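Local coordinates for protein alginate lyase (Paenibacillus sp. FPU-7, PDB 6KFN) that probably cleaves the polysaccharide alginate by beta-elimination, as an alginate lyase, at residues P50-S55 / Y81-L87. Residues are numbered along the deposited sequence; the frame is centred on the assembly and turned at random.
Sequences PITIRS and YWNITGL
With CG of Trp82 anti to its carbonyl carbon (chi1 -70°) and CG2 of Ile51 trans to the backbone N, the indole lies face-on to the isoleucine: Ile51 CG2 sits over a face of the six-membered ring of Trp82, a CH-pi contact 3.6 Å from the centroid and 20° off the normal, while Ile51 CD1 reaches Trp82 CZ2. Strands 51-55 and 82-85 lie on successive coils of a right-handed parallel beta-helix. The backbones run in register, with the bonds alternating: Ile51 N donates to Tyr81 O, Asn83 N to Ile51 O at 2.8 Å, and the ladder continues through Ile53 and Thr85 to Ser55. On the buried face Ile53 and Ile84 lie side by side, Ile53 CG2 against Ile84 CG1 in the conformers given, though each side chain has a second one. Leu14 and Leu18 of helix 11-19 touch Ile53 and Trp82 respectively, while NE1 of the indole is held by Ala43 O. An alanine in place of Trp82 would probably leave Ile51 CG2 and CD1 without their aromatic surface and remove the N-H that Ala43 O accepts. Thr52 and Asn83 occupy the other face, where Asn83 OD1 bonds to Gln105 and a water bridges the pair, donating to Thr52 OG1 at 2.7 Å and accepting from Asn83 ND2 at 3.0 Å.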
ATOM      1  N   PRO A  50     -14.753  -3.181 -16.766  1.00  6.98           N
ATOM      2  CA  PRO A  50     -14.416  -3.063 -15.342  1.00  6.39           C
ATOM      3  C   PRO A  50     -15.643  -2.586 -14.579  1.00  6.30           C
ATOM      4  O   PRO A  50     -16.610  -2.074 -15.156  1.00  7.18           O
ATOM      5  CB  PRO A  50     -13.281  -2.030 -15.322  1.00  7.82           C
ATOM      6  CG  PRO A  50     -13.532  -1.211 -16.576  1.00 11.30           C
ATOM      7  CD  PRO A  50     -14.054  -2.198 -17.585  1.00  9.28           C
ATOM      8  N   ILE A  51     -15.584  -2.727 -13.260  1.00  5.77           N
ATOM      9  CA  ILE A  51     -16.588  -2.175 -12.354  1.00  6.05           C
ATOM     10  C   ILE A  51     -15.936  -0.978 -11.676  1.00  5.93           C
ATOM     11  O   ILE A  51     -14.853  -1.110 -11.120  1.00  6.29           O
ATOM     12  CB  ILE A  51     -17.102  -3.204 -11.331  1.00  6.04           C
ATOM     13  CG1 ILE A  51     -17.578  -4.460 -12.025  1.00  7.18           C
ATOM     14  CG2 ILE A  51     -18.235  -2.569 -10.513  1.00  7.42           C
ATOM     15  CD1 ILE A  51     -18.049  -5.575 -11.102  1.00  8.01           C
ATOM     16  N   THR A  52     -16.566   0.198 -11.750  1.00  6.53           N
ATOM     17  CA  THR A  52     -15.974   1.422 -11.233  1.00  6.63           C
ATOM     18  C   THR A  52     -16.744   1.917 -10.016  1.00  6.50           C
ATOM     19  O   THR A  52     -17.973   1.964 -10.027  1.00  6.92           O
ATOM     20  CB  THR A  52     -15.966   2.497 -12.326  1.00  7.79           C
ATOM     21  OG1 THR A  52     -15.174   2.007 -13.414  1.00  8.35           O
ATOM     22  CG2 THR A  52     -15.380   3.814 -11.864  1.00  8.99           C
ATOM     23  N   ILE A  53     -15.994   2.336  -8.988  1.00  6.86           N
ATOM     24  CA  ILE A  53     -16.514   3.165  -7.910  0.53  6.03           C
ATOM     25  C   ILE A  53     -15.662   4.428  -7.891  1.00  6.02           C
ATOM     26  O   ILE A  53     -14.444   4.341  -7.788  1.00  6.72           O
ATOM     27  CB  ILE A  53     -16.493   2.418  -6.577  0.53  6.84           C
ATOM     28  CG1 ILE A  53     -17.214   3.275  -5.503  0.53  5.04           C
ATOM     29  CG2 ILE A  53     -15.197   1.800  -6.280  0.53 11.98           C
ATOM     30  CD1 ILE A  53     -17.360   2.487  -4.221  0.53 16.89           C
ATOM     31  N   ARG A  54     -16.308   5.582  -8.009  1.00  6.55           N
ATOM     32  CA  ARG A  54     -15.561   6.824  -8.125  1.00  7.66           C
ATOM     33  C   ARG A  54     -16.323   7.967  -7.507  1.00  7.03           C
ATOM     34  O   ARG A  54     -17.536   7.925  -7.362  1.00  7.81           O
ATOM     35  CB  ARG A  54     -15.201   7.126  -9.582  1.00  8.25           C
ATOM     36  CG  ARG A  54     -16.404   7.418 -10.454  1.00  8.18           C
ATOM     37  CD  ARG A  54     -15.963   7.646 -11.877  1.00 10.58           C
ATOM     38  NE  ARG A  54     -17.096   7.819 -12.778  1.00 11.59           N
ATOM     39  CZ  ARG A  54     -17.643   8.974 -13.115  1.00 18.24           C
ATOM     40  NH1 ARG A  54     -17.177  10.130 -12.647  1.00 30.84           N
ATOM     41  NH2 ARG A  54     -18.686   8.987 -13.926  1.00 23.13           N
ATOM     42  N   SER A  55     -15.598   9.024  -7.205  1.00  8.58           N
ATOM     43  CA  SER A  55     -16.203  10.265  -6.802  0.55 10.56           C
ATOM     44  C   SER A  55     -16.735  10.980  -8.057  1.00 11.57           C
ATOM     45  O   SER A  55     -16.132  10.940  -9.141  1.00 13.39           O
ATOM     46  CB  SER A  55     -15.120  11.064  -6.061  0.55 11.57           C
ATOM     47  OG  SER A  55     -15.615  12.212  -5.444  0.55  9.23           O
ATOM     48  N   TYR A  81     -10.952  -6.698 -11.399  1.00  5.25           N
ATOM     49  CA  TYR A  81     -11.266  -5.678 -12.396  1.00  5.58           C
ATOM     50  C   TYR A  81     -12.235  -4.621 -11.850  1.00  5.59           C
ATOM     51  O   TYR A  81     -13.215  -4.254 -12.504  1.00  6.53           O
ATOM     52  CB  TYR A  81     -11.752  -6.297 -13.714  1.00  6.13           C
ATOM     53  CG  TYR A  81     -10.643  -6.926 -14.511  1.00  7.15           C
ATOM     54  CD1 TYR A  81      -9.744  -6.105 -15.222  1.00  8.49           C
ATOM     55  CD2 TYR A  81     -10.477  -8.286 -14.595  1.00  8.48           C
ATOM     56  CE1 TYR A  81      -8.721  -6.607 -15.967  1.00 10.85           C
ATOM     57  CE2 TYR A  81      -9.385  -8.821 -15.374  1.00 10.93           C
ATOM     58  CZ  TYR A  81      -8.569  -7.949 -16.029  1.00 11.61           C
ATOM     59  OH  TYR A  81      -7.531  -8.469 -16.796  1.00 18.43           O
ATOM     60  N   TRP A  82     -11.876  -4.082 -10.687  1.00  5.40           N
ATOM     61  CA  TRP A  82     -12.453  -2.862 -10.167  1.00  5.35           C
ATOM     62  C   TRP A  82     -11.514  -1.692 -10.429  1.00  5.24           C
ATOM     63  O   TRP A  82     -10.309  -1.810 -10.223  1.00  5.87           O
ATOM     64  CB  TRP A  82     -12.690  -2.951  -8.638  1.00  5.83           C
ATOM     65  CG  TRP A  82     -13.788  -3.895  -8.273  1.00  6.38           C
ATOM     66  CD1 TRP A  82     -13.719  -5.268  -8.323  1.00  7.96           C
ATOM     67  CD2 TRP A  82     -15.133  -3.551  -7.900  1.00  6.72           C
ATOM     68  NE1 TRP A  82     -14.923  -5.807  -7.972  1.00  8.84           N
ATOM     69  CE2 TRP A  82     -15.822  -4.783  -7.736  1.00  8.18           C
ATOM     70  CE3 TRP A  82     -15.805  -2.344  -7.665  1.00  7.06           C
ATOM     71  CZ2 TRP A  82     -17.139  -4.829  -7.340  1.00  9.44           C
ATOM     72  CZ3 TRP A  82     -17.124  -2.409  -7.270  1.00  8.87           C
ATOM     73  CH2 TRP A  82     -17.772  -3.637  -7.126  1.00 11.68           C
ATOM     74  N   ASN A  83     -12.088  -0.555 -10.813  1.00  5.31           N
ATOM     75  CA  ASN A  83     -11.421   0.750 -10.823  1.00  5.55           C
ATOM     76  C   ASN A  83     -12.009   1.569  -9.686  1.00  5.40           C
ATOM     77  O   ASN A  83     -13.210   1.827  -9.662  1.00  6.90           O
ATOM     78  CB  ASN A  83     -11.644   1.465 -12.142  1.00  6.07           C
ATOM     79  CG  ASN A  83     -10.950   0.774 -13.315  1.00  6.64           C
ATOM     80  OD1 ASN A  83     -10.038  -0.051 -13.116  1.00  7.43           O
ATOM     81  ND2 ASN A  83     -11.323   1.143 -14.527  1.00  9.45           N
ATOM     82  N   ILE A  84     -11.153   1.895  -8.729  1.00  5.34           N
ATOM     83  CA  ILE A  84     -11.517   2.626  -7.514  0.66  5.26           C
ATOM     84  C   ILE A  84     -10.804   3.964  -7.598  1.00  5.33           C
ATOM     85  O   ILE A  84      -9.573   4.001  -7.537  1.00  5.44           O
ATOM     86  CB  ILE A  84     -11.094   1.819  -6.271  0.66  5.91           C
ATOM     87  CG1 ILE A  84     -11.745   0.435  -6.275  0.66  6.96           C
ATOM     88  CG2 ILE A  84     -11.433   2.591  -5.013  0.66  6.17           C
ATOM     89  CD1 ILE A  84     -11.063  -0.577  -5.408  0.66  7.24           C
ATOM     90  N   THR A  85     -11.562   5.057  -7.795  1.00  5.28           N
ATOM     91  CA  THR A  85     -10.977   6.294  -8.289  1.00  5.66           C
ATOM     92  C   THR A  85     -11.473   7.497  -7.509  1.00  5.79           C
ATOM     93  O   THR A  85     -12.674   7.718  -7.375  1.00  6.67           O
ATOM     94  CB  THR A  85     -11.328   6.478  -9.783  1.00  6.76           C
ATOM     95  OG1 THR A  85     -10.931   5.301 -10.479  1.00  8.38           O
ATOM     96  CG2 THR A  85     -10.648   7.696 -10.339  1.00  9.25           C
ATOM     97  N   GLY A  86     -10.527   8.336  -7.069  1.00  5.98           N
ATOM     98  CA  GLY A  86     -10.879   9.654  -6.588  1.00  6.28           C
ATOM     99  C   GLY A  86     -11.571   9.715  -5.264  1.00  7.35           C
ATOM    100  O   GLY A  86     -12.177  10.722  -4.958  1.00 16.74           O
ATOM    101  N   LEU A  87     -11.476   8.710  -4.443  1.00  6.59           N
ATOM    102  CA  LEU A  87     -12.179   8.618  -3.178  1.00  6.59           C
ATOM    103  C   LEU A  87     -11.238   8.825  -2.000  1.00  6.22           C
ATOM    104  O   LEU A  87     -10.053   8.517  -2.062  1.00  7.49           O
ATOM    105  CB  LEU A  87     -12.803   7.227  -3.051  1.00  7.62           C
ATOM    106  CG  LEU A  87     -13.914   6.943  -4.083  1.00  9.11           C
ATOM    107  CD1 LEU A  87     -14.266   5.472  -4.100  1.00 14.06           C
ATOM    108  CD2 LEU A  87     -15.137   7.717  -3.750  1.00 10.03           C
TER
HETATM  109  O   HOH W   1     -13.187   3.456 -14.560  1.00 10.72           O
HETATM  110  O   HOH W   2     -13.434  10.326  -9.360  1.00 16.86           O